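Local coordinates for protein tumor necrosis factor receptor superfamily member 16 (Rattus norvegicus, PDB 1SG1) that binds nerve growth factor as the common neurotrophin receptor p75, a cysteine-rich member of the tumour necrosis factor receptor superfamily, at residues K17-E23 against Q33-C39; C39-F45 against C55-T59; E60-S66 against V78-A82; S98-S104 against S127-H132. One frame throughout, in Å; residues are numbered along the deposited sequence.

Overall arrangement
The four contacts follow one another in series along an elongated chain without helices. Interactions 1 and 2 share C39 and touch, their centres about 13 Å apart; interaction 3 lies about 17 Å beyond interaction 2 (centre to centre), and interaction 4 another 26 Å on, 54 Å from interaction 1. Interactions 1 and 3 are surface contacts, 2 and 4 partly buried, and none has the large apolar core of a globular domain. In interactions 1 to 3 a disulfide crosses between the segments, joined in 2 and 3 by three backbone hydrogen bonds. Interaction 4 has no crossing disulfide and joins two different cysteine-rich repeats. Nerve growth factor reaches interactions 1 to 3 but not 4.

Interaction 1: K17-E23 against Q33-C39; sequences KACNLGE and QTVCEPC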
loop_
_atom_site.group_PDB
_atom_site.type_symbol
_atom_site.label_atom_id
_atom_site.label_comp_id
_atom_site.label_asym_id
_atom_site.label_seq_id
_atom_site.Cartn_x
_atom_site.Cartn_y
_atom_site.Cartn_z
ATOM N N LYS C 17 11.136 -33.245 16.911
ATOM C CA LYS C 17 10.030 -32.649 16.169
ATOM C C LYS C 17 10.466 -31.238 15.813
ATOM O O LYS C 17 11.355 -30.681 16.455
ATOM C CB LYS C 17 8.765 -32.577 17.027
ATOM C CG LYS C 17 8.093 -33.909 17.281
ATOM C CD LYS C 17 6.902 -33.741 18.219
ATOM C CE LYS C 17 6.022 -34.986 18.234
ATOM N NZ LYS C 17 5.416 -35.247 16.890
ATOM N N ALA C 18 9.842 -30.654 14.799
ATOM C CA ALA C 18 10.208 -29.307 14.395
ATOM C C ALA C 18 9.108 -28.287 14.659
ATOM O O ALA C 18 7.922 -28.595 14.569
ATOM C CB ALA C 18 10.607 -29.288 12.910
ATOM N N CYS C 19 9.534 -27.053 14.992
ATOM C CA CYS C 19 8.620 -25.948 15.257
ATOM C C CYS C 19 8.248 -25.350 13.911
ATOM O O CYS C 19 9.059 -24.715 13.250
ATOM C CB CYS C 19 9.282 -24.885 16.132
ATOM S SG CYS C 19 9.823 -25.523 17.743
ATOM N N ASN C 20 7.007 -25.587 13.524
ATOM C CA ASN C 20 6.460 -25.127 12.263
ATOM C C ASN C 20 6.536 -23.618 12.027
ATOM O O ASN C 20 7.227 -22.886 12.738
ATOM C CB ASN C 20 5.011 -25.615 12.152
ATOM C CG ASN C 20 4.262 -25.548 13.482
ATOM O OD1 ASN C 20 3.104 -25.962 13.572
ATOM N ND2 ASN C 20 4.923 -25.027 14.522
ATOM N N LEU C 21 5.827 -23.173 10.997
ATOM C CA LEU C 21 5.785 -21.764 10.620
ATOM C C LEU C 21 4.988 -20.962 11.636
ATOM O O LEU C 21 3.854 -21.315 11.957
ATOM C CB LEU C 21 5.135 -21.634 9.246
ATOM C CG LEU C 21 5.811 -20.816 8.153
ATOM C CD1 LEU C 21 7.301 -21.153 8.047
ATOM C CD2 LEU C 21 5.076 -21.114 6.858
ATOM N N GLY C 22 5.578 -19.886 12.143
ATOM C CA GLY C 22 4.879 -19.068 13.113
ATOM C C GLY C 22 5.133 -19.474 14.545
ATOM O O GLY C 22 4.619 -18.858 15.474
ATOM N N GLU C 23 5.920 -20.527 14.725
ATOM C CA GLU C 23 6.273 -21.018 16.055
ATOM C C GLU C 23 7.780 -21.179 16.162
ATOM O O GLU C 23 8.418 -21.666 15.239
ATOM C CB GLU C 23 5.599 -22.368 16.350
ATOM C CG GLU C 23 4.218 -22.258 16.992
ATOM C CD GLU C 23 3.761 -23.556 17.658
ATOM O OE1 GLU C 23 3.650 -24.585 16.953
ATOM O OE2 GLU C 23 3.510 -23.544 18.888
ATOM N N GLN C 33 12.062 -34.293 23.689
ATOM C CA GLN C 33 11.562 -33.979 22.345
ATOM C C GLN C 33 11.941 -32.663 21.660
ATOM O O GLN C 33 12.834 -32.645 20.820
ATOM C CB GLN C 33 10.037 -34.098 22.327
ATOM C CG GLN C 33 9.501 -35.319 21.599
ATOM C CD GLN C 33 10.043 -35.449 20.185
ATOM O OE1 GLN C 33 10.325 -34.451 19.517
ATOM N NE2 GLN C 33 10.179 -36.688 19.715
ATOM N N THR C 34 11.204 -31.598 21.979
ATOM C CA THR C 34 11.380 -30.238 21.442
ATOM C C THR C 34 10.203 -29.437 21.949
ATOM O O THR C 34 9.059 -29.886 21.835
ATOM C CB THR C 34 11.251 -30.131 19.913
ATOM O OG1 THR C 34 12.275 -30.888 19.277
ATOM C CG2 THR C 34 11.379 -28.672 19.474
ATOM N N VAL C 35 10.460 -28.253 22.489
ATOM C CA VAL C 35 9.364 -27.424 22.959
ATOM C C VAL C 35 9.201 -26.171 22.092
ATOM O O VAL C 35 10.077 -25.305 22.031
ATOM C CB VAL C 35 9.529 -27.074 24.465
ATOM C CG1 VAL C 35 10.913 -26.592 24.729
ATOM C CG2 VAL C 35 8.496 -26.037 24.893
ATOM N N CYS C 36 8.062 -26.114 21.405
ATOM C CA CYS C 36 7.710 -25.006 20.519
ATOM C C CYS C 36 6.616 -24.119 21.102
ATOM O O CYS C 36 5.600 -24.611 21.599
ATOM C CB CYS C 36 7.183 -25.541 19.188
ATOM S SG CYS C 36 8.268 -26.704 18.305
ATOM N N GLU C 37 6.813 -22.831 21.041
ATOM C CA GLU C 37 5.758 -21.924 21.461
ATOM C C GLU C 37 5.570 -20.893 20.346
ATOM O O GLU C 37 6.521 -20.520 19.668
ATOM C CB GLU C 37 6.103 -21.233 22.784
ATOM C CG GLU C 37 7.070 -20.070 22.668
ATOM C CD GLU C 37 7.245 -19.320 23.981
ATOM O OE1 GLU C 37 7.973 -19.817 24.871
ATOM O OE2 GLU C 37 6.644 -18.232 24.126
ATOM N N PRO C 38 4.319 -20.455 20.117
ATOM C CA PRO C 38 4.013 -19.466 19.081
ATOM C C PRO C 38 4.741 -18.132 19.260
ATOM O O PRO C 38 5.002 -17.708 20.380
ATOM C CB PRO C 38 2.500 -19.315 19.201
ATOM C CG PRO C 38 2.065 -20.686 19.563
ATOM C CD PRO C 38 3.077 -21.063 20.631
ATOM N N CYS C 39 5.068 -17.483 18.147
ATOM C CA CYS C 39 5.724 -16.180 18.176
ATOM C C CYS C 39 4.701 -15.072 18.446
ATOM O O CYS C 39 3.507 -15.264 18.258
ATOM C CB CYS C 39 6.406 -15.897 16.844
ATOM S SG CYS C 39 7.562 -17.182 16.304
#
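The C19–C36 disulfide is the centre of this contact. Both cysteines take the m rotamer (chi1 -60° and -55°), both CA-to-CB bonds point toward the opposite segment, and the SG atoms join at 2.0 Å with a left-handed chi3 of -89°. T34, also m, lays its CG2 3.9 Å from C19 SG. At one end the Q33 side chain bends back (chi1 -107°, between wells, chi2 m), so that its OE1 accepts a hydrogen bond from K17 N at 3.0 Å. This cystine belongs to the first cysteine-rich repeat of the tumour necrosis factor receptor fold, where disulfides rather than an apolar core tie loop to strand. At the other end, N20 to E23 form a type II turn with G22 at phi 91°, and G22 O accepts C39 N at 3.0 Å. E23 is a non-hydrogen-bonded antiparallel partner of P38 (CA to CA 4.1 Å). The E23 side chain (chi1 -89°, chi2 t) brings its carboxylate between N20 and P38: E23 OE1 receives N20 ND2 at 2.8 Å, and E23 OE2 lies 3.1 Å from P38 CD. N20 and L21 of the turn pack on polar side chains of nerve growth factor.

Interaction 2: C39-F45 against C55-T59; sequences CLDNVTF and CKPCT
Two short antiparallel strands, 44-45 and 56-57, pair here in extended conformation (T44 phi/psi -145/150°, F45 -141/163°, K56 -86/153°, P57 -70/125°). F45 and K56 form a hydrogen-bonded pair, CA to CA 5.7 Å, with F45 N to K56 O at 3.2 Å and K56 N to F45 O at 3.1 Å. T44 and P57 are the adjacent non-hydrogen-bonded pair (CA to CA 4.8 Å), and C58 N to V43 O at 3.2 Å closes the ladder. Ahead of the strand the chain turns tightly through D41 (-50/131°) and N42 (75/-9°): L40 O accepts both V43 N and T44 N at 2.6 Å, and T44 OG1, with chi1 at p, accepts L40 N at 2.5 Å. C39 and C55, both m, meet SG to SG at 2.0 Å with chi3 -88°. On the face of F45 and K56, the buried F45 ring (chi1 68°, chi2 101°) reaches across the pair: F45 CE2 lies 3.6 Å from P57 O, which is at the ring edge, and F45 CD2 lies 3.9 Å from C58 SG in an oblique sulfur-aromatic contact. C58 is itself disulfide-bonded to C71. D41 and N42 hydrogen-bond to one nerve growth factor chain, and D41 OD2 makes a salt bridge with a basic side chain of the other. A disulfide-closed hairpin such as this opens a cysteine-rich repeat of the tumour necrosis factor receptor family, the second in p75.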
loop_
_atom_site.group_PDB
_atom_site.type_symbol
_atom_site.label_atom_id
_atom_site.label_comp_id
_atom_site.label_asym_id
_atom_site.label_seq_id
_atom_site.Cartn_x
_atom_site.Cartn_y
_atom_site.Cartn_z
ATOM N N CYS C 39 5.068 -17.483 18.147
ATOM C CA CYS C 39 5.724 -16.180 18.176
ATOM C C CYS C 39 4.701 -15.072 18.446
ATOM O O CYS C 39 3.507 -15.264 18.258
ATOM C CB CYS C 39 6.406 -15.897 16.844
ATOM S SG CYS C 39 7.562 -17.182 16.304
ATOM N N LEU C 40 5.186 -13.908 18.866
ATOM C CA LEU C 40 4.316 -12.769 19.178
ATOM C C LEU C 40 4.157 -11.747 18.039
ATOM O O LEU C 40 5.130 -11.111 17.632
ATOM C CB LEU C 40 4.851 -12.034 20.406
ATOM C CG LEU C 40 3.821 -11.388 21.337
ATOM C CD1 LEU C 40 3.211 -12.460 22.233
ATOM C CD2 LEU C 40 4.499 -10.322 22.196
ATOM N N ASP C 41 2.922 -11.587 17.554
ATOM C CA ASP C 41 2.614 -10.631 16.491
ATOM C C ASP C 41 3.199 -9.281 16.859
ATOM O O ASP C 41 3.021 -8.810 17.962
ATOM C CB ASP C 41 1.106 -10.515 16.312
ATOM C CG ASP C 41 0.719 -9.556 15.209
ATOM O OD1 ASP C 41 0.680 -8.338 15.468
ATOM O OD2 ASP C 41 0.461 -10.024 14.080
ATOM N N ASN C 42 3.910 -8.689 15.916
ATOM C CA ASN C 42 4.584 -7.414 16.074
ATOM C C ASN C 42 5.854 -7.510 16.908
ATOM O O ASN C 42 6.619 -6.570 16.966
ATOM C CB ASN C 42 3.650 -6.369 16.672
ATOM C CG ASN C 42 4.193 -4.964 16.541
ATOM O OD1 ASN C 42 4.760 -4.603 15.515
ATOM N ND2 ASN C 42 4.005 -4.159 17.577
ATOM N N VAL C 43 6.098 -8.651 17.532
ATOM C CA VAL C 43 7.300 -8.806 18.326
ATOM C C VAL C 43 8.283 -9.853 17.803
ATOM O O VAL C 43 9.491 -9.616 17.738
ATOM C CB VAL C 43 6.942 -9.155 19.766
ATOM C CG1 VAL C 43 8.206 -9.347 20.581
ATOM C CG2 VAL C 43 6.096 -8.038 20.364
ATOM N N THR C 44 7.758 -11.011 17.424
ATOM C CA THR C 44 8.590 -12.116 16.956
ATOM C C THR C 44 7.914 -12.914 15.861
ATOM O O THR C 44 6.689 -13.064 15.825
ATOM C CB THR C 44 8.921 -13.117 18.106
ATOM O OG1 THR C 44 7.699 -13.646 18.647
ATOM C CG2 THR C 44 9.738 -12.435 19.223
ATOM N N PHE C 45 8.735 -13.474 14.990
ATOM C CA PHE C 45 8.230 -14.258 13.877
ATOM C C PHE C 45 9.122 -15.477 13.654
ATOM O O PHE C 45 10.265 -15.533 14.114
ATOM C CB PHE C 45 8.236 -13.386 12.614
ATOM C CG PHE C 45 9.611 -13.058 12.137
ATOM C CD1 PHE C 45 10.179 -13.747 11.068
ATOM C CD2 PHE C 45 10.389 -12.130 12.825
ATOM C CE1 PHE C 45 11.506 -13.511 10.705
ATOM C CE2 PHE C 45 11.704 -11.894 12.470
ATOM C CZ PHE C 45 12.265 -12.583 11.415
ATOM N N CYS C 55 11.956 -18.050 17.891
ATOM C CA CYS C 55 11.317 -16.907 17.249
ATOM C C CYS C 55 12.322 -15.782 17.246
ATOM O O CYS C 55 12.811 -15.378 18.296
ATOM C CB CYS C 55 10.062 -16.441 17.989
ATOM S SG CYS C 55 8.658 -17.597 17.973
ATOM N N LYS C 56 12.627 -15.276 16.058
ATOM C CA LYS C 56 13.575 -14.185 15.931
ATOM C C LYS C 56 12.888 -12.835 16.110
ATOM O O LYS C 56 11.685 -12.678 15.866
ATOM C CB LYS C 56 14.249 -14.215 14.567
ATOM C CG LYS C 56 15.039 -15.460 14.274
ATOM C CD LYS C 56 15.544 -15.405 12.849
ATOM C CE LYS C 56 16.402 -14.164 12.612
ATOM N NZ LYS C 56 17.586 -14.102 13.520
ATOM N N PRO C 57 13.656 -11.845 16.557
ATOM C CA PRO C 57 13.134 -10.502 16.772
ATOM C C PRO C 57 12.797 -9.789 15.458
ATOM O O PRO C 57 13.634 -9.667 14.560
ATOM C CB PRO C 57 14.257 -9.822 17.553
ATOM C CG PRO C 57 15.496 -10.513 17.029
ATOM C CD PRO C 57 15.061 -11.954 16.988
ATOM N N CYS C 58 11.552 -9.330 15.364
ATOM C CA CYS C 58 11.066 -8.624 14.197
ATOM C C CYS C 58 11.965 -7.450 13.951
ATOM O O CYS C 58 12.285 -6.733 14.891
ATOM C CB CYS C 58 9.683 -8.072 14.455
ATOM S SG CYS C 58 8.328 -9.261 14.504
ATOM N N THR C 59 12.342 -7.251 12.688
ATOM C CA THR C 59 13.195 -6.143 12.258
ATOM C C THR C 59 12.457 -4.824 12.511
ATOM O O THR C 59 11.289 -4.687 12.178
ATOM C CB THR C 59 13.498 -6.258 10.745
ATOM O OG1 THR C 59 14.241 -7.457 10.489
ATOM C CG2 THR C 59 14.278 -5.055 10.248
#

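Interaction 3: E60-S66 against V78-A82; sequences ECLGLQS and VCRCA
Segments 60-66 and 78-82 meet as the ends of an antiparallel hairpin, S66 opposite R80 as a hydrogen-bonded pair (CA to CA 5.3 Å) and Q65 opposite C81 as a non-hydrogen-bonded one (CA to CA 4.5 Å). Three backbone donors find carbonyls across the gap: S66 N to R80 O at 2.6 Å, R80 N to S66 O at 2.9 Å and A82 N to L64 O at 2.9 Å, all nearly straight (167-173°). R80 O is shared, since S66 OG, with chi1 at p, also donates to it at 3.2 Å. Before the strand, L62 to Q65 make a type II' turn, G63 taking phi/psi 66/-122°, and Q65 N is satisfied by L62 O at 3.1 Å. The Q65 amide, folded back by chi1 and chi2 both m, comes near without bonding: Q65 NE2 is 3.3 Å from C79 O, but the angle is poor. C61 and C79, both m, join SG to SG at 2.0 Å with chi3 -86°, completing a disulfide of the second cysteine-rich repeat. C81 points away to its disulfide partner C94, carrying the connection into the next repeat; there L64 packs on Y85 of strand 85-87 and on C94 of strand 94-96, Q65 also reaching C94.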
loop_
_atom_site.group_PDB
_atom_site.type_symbol
_atom_site.label_atom_id
_atom_site.label_comp_id
_atom_site.label_asym_id
_atom_site.label_seq_id
_atom_site.Cartn_x
_atom_site.Cartn_y
_atom_site.Cartn_z
ATOM N N GLU C 60 13.132 -3.851 13.107
ATOM C CA GLU C 60 12.494 -2.568 13.369
ATOM C C GLU C 60 13.050 -1.485 12.467
ATOM O O GLU C 60 14.244 -1.438 12.196
ATOM C CB GLU C 60 12.716 -2.119 14.801
ATOM C CG GLU C 60 12.421 -3.129 15.867
ATOM C CD GLU C 60 12.398 -2.467 17.219
ATOM O OE1 GLU C 60 13.310 -1.644 17.475
ATOM O OE2 GLU C 60 11.478 -2.761 18.013
ATOM N N CYS C 61 12.172 -0.602 12.019
ATOM C CA CYS C 61 12.570 0.483 11.154
ATOM C C CYS C 61 13.034 1.616 12.048
ATOM O O CYS C 61 12.263 2.166 12.834
ATOM C CB CYS C 61 11.390 0.917 10.295
ATOM S SG CYS C 61 10.513 -0.454 9.468
ATOM N N LEU C 62 14.313 1.955 11.931
ATOM C CA LEU C 62 14.886 2.993 12.755
ATOM C C LEU C 62 15.229 4.208 11.930
ATOM O O LEU C 62 15.504 4.079 10.758
ATOM C CB LEU C 62 16.142 2.435 13.440
ATOM C CG LEU C 62 16.005 0.977 13.927
ATOM C CD1 LEU C 62 17.363 0.451 14.360
ATOM C CD2 LEU C 62 14.999 0.880 15.072
ATOM N N GLY C 63 15.190 5.385 12.548
ATOM C CA GLY C 63 15.544 6.630 11.870
ATOM C C GLY C 63 14.649 7.086 10.727
ATOM O O GLY C 63 13.444 7.322 10.904
ATOM N N LEU C 64 15.267 7.240 9.559
ATOM C CA LEU C 64 14.583 7.647 8.342
ATOM C C LEU C 64 13.927 6.438 7.684
ATOM O O LEU C 64 13.354 6.550 6.601
ATOM C CB LEU C 64 15.569 8.258 7.348
ATOM C CG LEU C 64 16.129 9.652 7.617
ATOM C CD1 LEU C 64 17.080 10.048 6.495
ATOM C CD2 LEU C 64 14.982 10.657 7.741
ATOM N N GLN C 65 14.024 5.277 8.324
ATOM C CA GLN C 65 13.446 4.056 7.768
ATOM C C GLN C 65 11.991 3.949 8.172
ATOM O O GLN C 65 11.650 4.221 9.318
ATOM C CB GLN C 65 14.217 2.833 8.268
ATOM C CG GLN C 65 15.575 2.653 7.609
ATOM C CD GLN C 65 15.445 2.116 6.210
ATOM O OE1 GLN C 65 16.246 2.429 5.323
ATOM N NE2 GLN C 65 14.429 1.284 5.997
ATOM N N SER C 66 11.137 3.556 7.233
ATOM C CA SER C 66 9.724 3.417 7.521
ATOM C C SER C 66 9.173 2.044 7.152
ATOM O O SER C 66 9.612 1.384 6.211
ATOM C CB SER C 66 8.925 4.495 6.789
ATOM O OG SER C 66 8.945 4.265 5.395
ATOM N N VAL C 78 9.364 -5.438 6.896
ATOM C CA VAL C 78 10.226 -4.879 5.887
ATOM C C VAL C 78 10.199 -3.357 6.039
ATOM O O VAL C 78 9.163 -2.770 6.314
ATOM C CB VAL C 78 9.809 -5.313 4.474
ATOM C CG1 VAL C 78 10.909 -4.977 3.515
ATOM C CG2 VAL C 78 9.539 -6.822 4.438
ATOM N N CYS C 79 11.377 -2.751 5.898
ATOM C CA CYS C 79 11.559 -1.321 6.034
ATOM C C CYS C 79 12.171 -0.672 4.812
ATOM O O CYS C 79 13.088 -1.204 4.222
ATOM C CB CYS C 79 12.475 -1.019 7.204
ATOM S SG CYS C 79 11.988 -1.692 8.813
ATOM N N ARG C 80 11.671 0.500 4.449
ATOM C CA ARG C 80 12.202 1.236 3.306
ATOM C C ARG C 80 12.397 2.687 3.715
ATOM O O ARG C 80 11.869 3.117 4.733
ATOM C CB ARG C 80 11.237 1.141 2.118
ATOM C CG ARG C 80 11.460 -0.101 1.260
ATOM C CD ARG C 80 10.699 -0.036 -0.071
ATOM N NE ARG C 80 9.375 -0.652 -0.012
ATOM C CZ ARG C 80 8.249 -0.041 -0.359
ATOM N NH1 ARG C 80 8.274 1.215 -0.789
ATOM N NH2 ARG C 80 7.097 -0.691 -0.291
ATOM N N CYS C 81 13.168 3.443 2.953
ATOM C CA CYS C 81 13.354 4.850 3.290
ATOM C C CYS C 81 12.025 5.590 3.186
ATOM O O CYS C 81 11.271 5.387 2.239
ATOM C CB CYS C 81 14.370 5.504 2.354
ATOM S SG CYS C 81 16.079 4.960 2.647
ATOM N N ALA C 82 11.746 6.435 4.171
ATOM C CA ALA C 82 10.518 7.235 4.218
ATOM C C ALA C 82 10.173 7.959 2.898
ATOM O O ALA C 82 10.993 8.058 1.983
ATOM C CB ALA C 82 10.614 8.249 5.361
#

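Interaction 4: S98-S104 against S127-H132; sequences SVCEVGS and SDEANH
This is a loop-to-loop contact between two consecutive cysteine-rich repeats, largely of backbone character, with segment 98-104 from the third repeat and 127-132 from the fourth. The two run antiparallel, yet regular pairing is confined to one bridge, C100 with N131 (CA to CA 5.5 Å): C100 N donates to N131 O at 2.8 Å, and the return bond, N131 N to C100 O, is weak at 3.4 Å. Further along, E101 to S104 form a type II turn with G103 at phi/psi 86/7°, and G103 N donates to S127 O at 3.2 Å. S127, with chi1 at t and its CB toward the turn, sends OG to S104 O at 2.9 Å. Such docking of one repeat on the next suits the elongated stacking of tumour necrosis factor receptor modules, here without a disulfide between the segments: C100 bonds instead to C118. Apolar contact is slight, V99 CG2 to A130 CB at 4.1 Å, while V102, chi1 at t, places CG1 3.1 Å from S127 O and also packs on W155. H132 (chi1 58°) sets its CB 3.3 Å from S98 O, and N131, its CA-to-CB bond pointing away, accepts D134 N at OD1.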
loop_
_atom_site.group_PDB
_atom_site.type_symbol
_atom_site.label_atom_id
_atom_site.label_comp_id
_atom_site.label_asym_id
_atom_site.label_seq_id
_atom_site.Cartn_x
_atom_site.Cartn_y
_atom_site.Cartn_z
ATOM N N SER C 98 16.133 14.061 -4.838
ATOM C CA SER C 98 16.556 15.270 -5.517
ATOM C C SER C 98 15.277 15.945 -5.987
ATOM O O SER C 98 14.232 15.303 -6.091
ATOM C CB SER C 98 17.452 14.946 -6.715
ATOM O OG SER C 98 18.776 14.657 -6.300
ATOM N N VAL C 99 15.346 17.246 -6.241
ATOM C CA VAL C 99 14.168 17.978 -6.702
ATOM C C VAL C 99 14.389 18.506 -8.099
ATOM O O VAL C 99 15.493 18.893 -8.450
ATOM C CB VAL C 99 13.810 19.188 -5.775
ATOM C CG1 VAL C 99 14.452 19.016 -4.401
ATOM C CG2 VAL C 99 14.249 20.497 -6.413
ATOM N N CYS C 100 13.338 18.485 -8.908
ATOM C CA CYS C 100 13.435 19.016 -10.248
ATOM C C CYS C 100 13.122 20.491 -10.051
ATOM O O CYS C 100 11.968 20.877 -9.815
ATOM C CB CYS C 100 12.417 18.349 -11.158
ATOM S SG CYS C 100 12.560 16.534 -11.214
ATOM N N GLU C 101 14.174 21.305 -10.100
ATOM C CA GLU C 101 14.056 22.742 -9.903
ATOM C C GLU C 101 13.105 23.378 -10.916
ATOM O O GLU C 101 12.629 22.719 -11.846
ATOM C CB GLU C 101 15.437 23.390 -10.030
ATOM C CG GLU C 101 16.525 22.767 -9.165
ATOM C CD GLU C 101 16.335 23.053 -7.696
ATOM O OE1 GLU C 101 15.497 23.919 -7.381
ATOM O OE2 GLU C 101 17.027 22.430 -6.858
ATOM N N VAL C 102 12.815 24.657 -10.729
ATOM C CA VAL C 102 11.943 25.343 -11.677
ATOM C C VAL C 102 12.615 25.271 -13.053
ATOM O O VAL C 102 13.832 25.415 -13.166
ATOM C CB VAL C 102 11.734 26.815 -11.296
ATOM C CG1 VAL C 102 10.869 27.489 -12.329
ATOM C CG2 VAL C 102 11.083 26.912 -9.925
ATOM N N GLY C 103 11.826 25.019 -14.088
ATOM C CA GLY C 103 12.384 24.922 -15.415
ATOM C C GLY C 103 12.873 23.529 -15.677
ATOM O O GLY C 103 13.494 23.250 -16.692
ATOM N N SER C 104 12.577 22.649 -14.736
ATOM C CA SER C 104 12.969 21.239 -14.793
ATOM C C SER C 104 11.813 20.361 -14.282
ATOM O O SER C 104 11.125 20.741 -13.330
ATOM C CB SER C 104 14.208 21.042 -13.921
ATOM O OG SER C 104 14.648 19.697 -13.944
ATOM N N SER C 127 7.839 24.263 -16.001
ATOM C CA SER C 127 7.722 23.731 -14.665
ATOM C C SER C 127 7.758 24.947 -13.793
ATOM O O SER C 127 8.738 25.666 -13.750
ATOM C CB SER C 127 8.875 22.791 -14.300
ATOM O OG SER C 127 8.706 22.301 -12.974
ATOM N N ASP C 128 6.647 25.153 -13.114
ATOM C CA ASP C 128 6.418 26.269 -12.213
ATOM C C ASP C 128 7.100 26.125 -10.863
ATOM O O ASP C 128 7.458 27.115 -10.243
ATOM C CB ASP C 128 4.914 26.385 -11.972
ATOM C CG ASP C 128 4.364 27.707 -12.391
ATOM O OD1 ASP C 128 4.716 28.711 -11.748
ATOM O OD2 ASP C 128 3.580 27.741 -13.362
ATOM N N GLU C 129 7.278 24.893 -10.405
ATOM C CA GLU C 129 7.843 24.695 -9.083
ATOM C C GLU C 129 9.001 23.744 -8.923
ATOM O O GLU C 129 9.400 23.026 -9.848
ATOM C CB GLU C 129 6.735 24.261 -8.129
ATOM C CG GLU C 129 5.563 25.197 -8.122
ATOM C CD GLU C 129 4.333 24.547 -7.565
ATOM O OE1 GLU C 129 4.365 24.159 -6.375
ATOM O OE2 GLU C 129 3.338 24.416 -8.319
ATOM N N ALA C 130 9.530 23.761 -7.706
ATOM C CA ALA C 130 10.654 22.914 -7.342
ATOM C C ALA C 130 10.174 21.764 -6.430
ATOM O O ALA C 130 9.806 21.965 -5.271
ATOM C CB ALA C 130 11.744 23.753 -6.648
ATOM N N ASN C 131 10.154 20.563 -6.983
ATOM C CA ASN C 131 9.749 19.411 -6.221
ATOM C C ASN C 131 10.078 18.139 -6.965
ATOM O O ASN C 131 10.731 18.164 -7.994
ATOM C CB ASN C 131 8.253 19.484 -5.879
ATOM C CG ASN C 131 7.377 19.742 -7.084
ATOM O OD1 ASN C 131 7.338 18.957 -8.026
ATOM N ND2 ASN C 131 6.655 20.847 -7.049
ATOM N N HIS C 132 9.637 17.010 -6.451
ATOM C CA HIS C 132 9.936 15.774 -7.141
ATOM C C HIS C 132 8.695 14.972 -7.480
ATOM O O HIS C 132 8.700 13.763 -7.411
ATOM C CB HIS C 132 10.940 14.942 -6.331
ATOM C CG HIS C 132 10.480 14.609 -4.947
ATOM N ND1 HIS C 132 9.688 13.516 -4.669
ATOM C CD2 HIS C 132 10.676 15.244 -3.770
ATOM C CE1 HIS C 132 9.411 13.493 -3.378
ATOM N NE2 HIS C 132 9.998 14.529 -2.810
#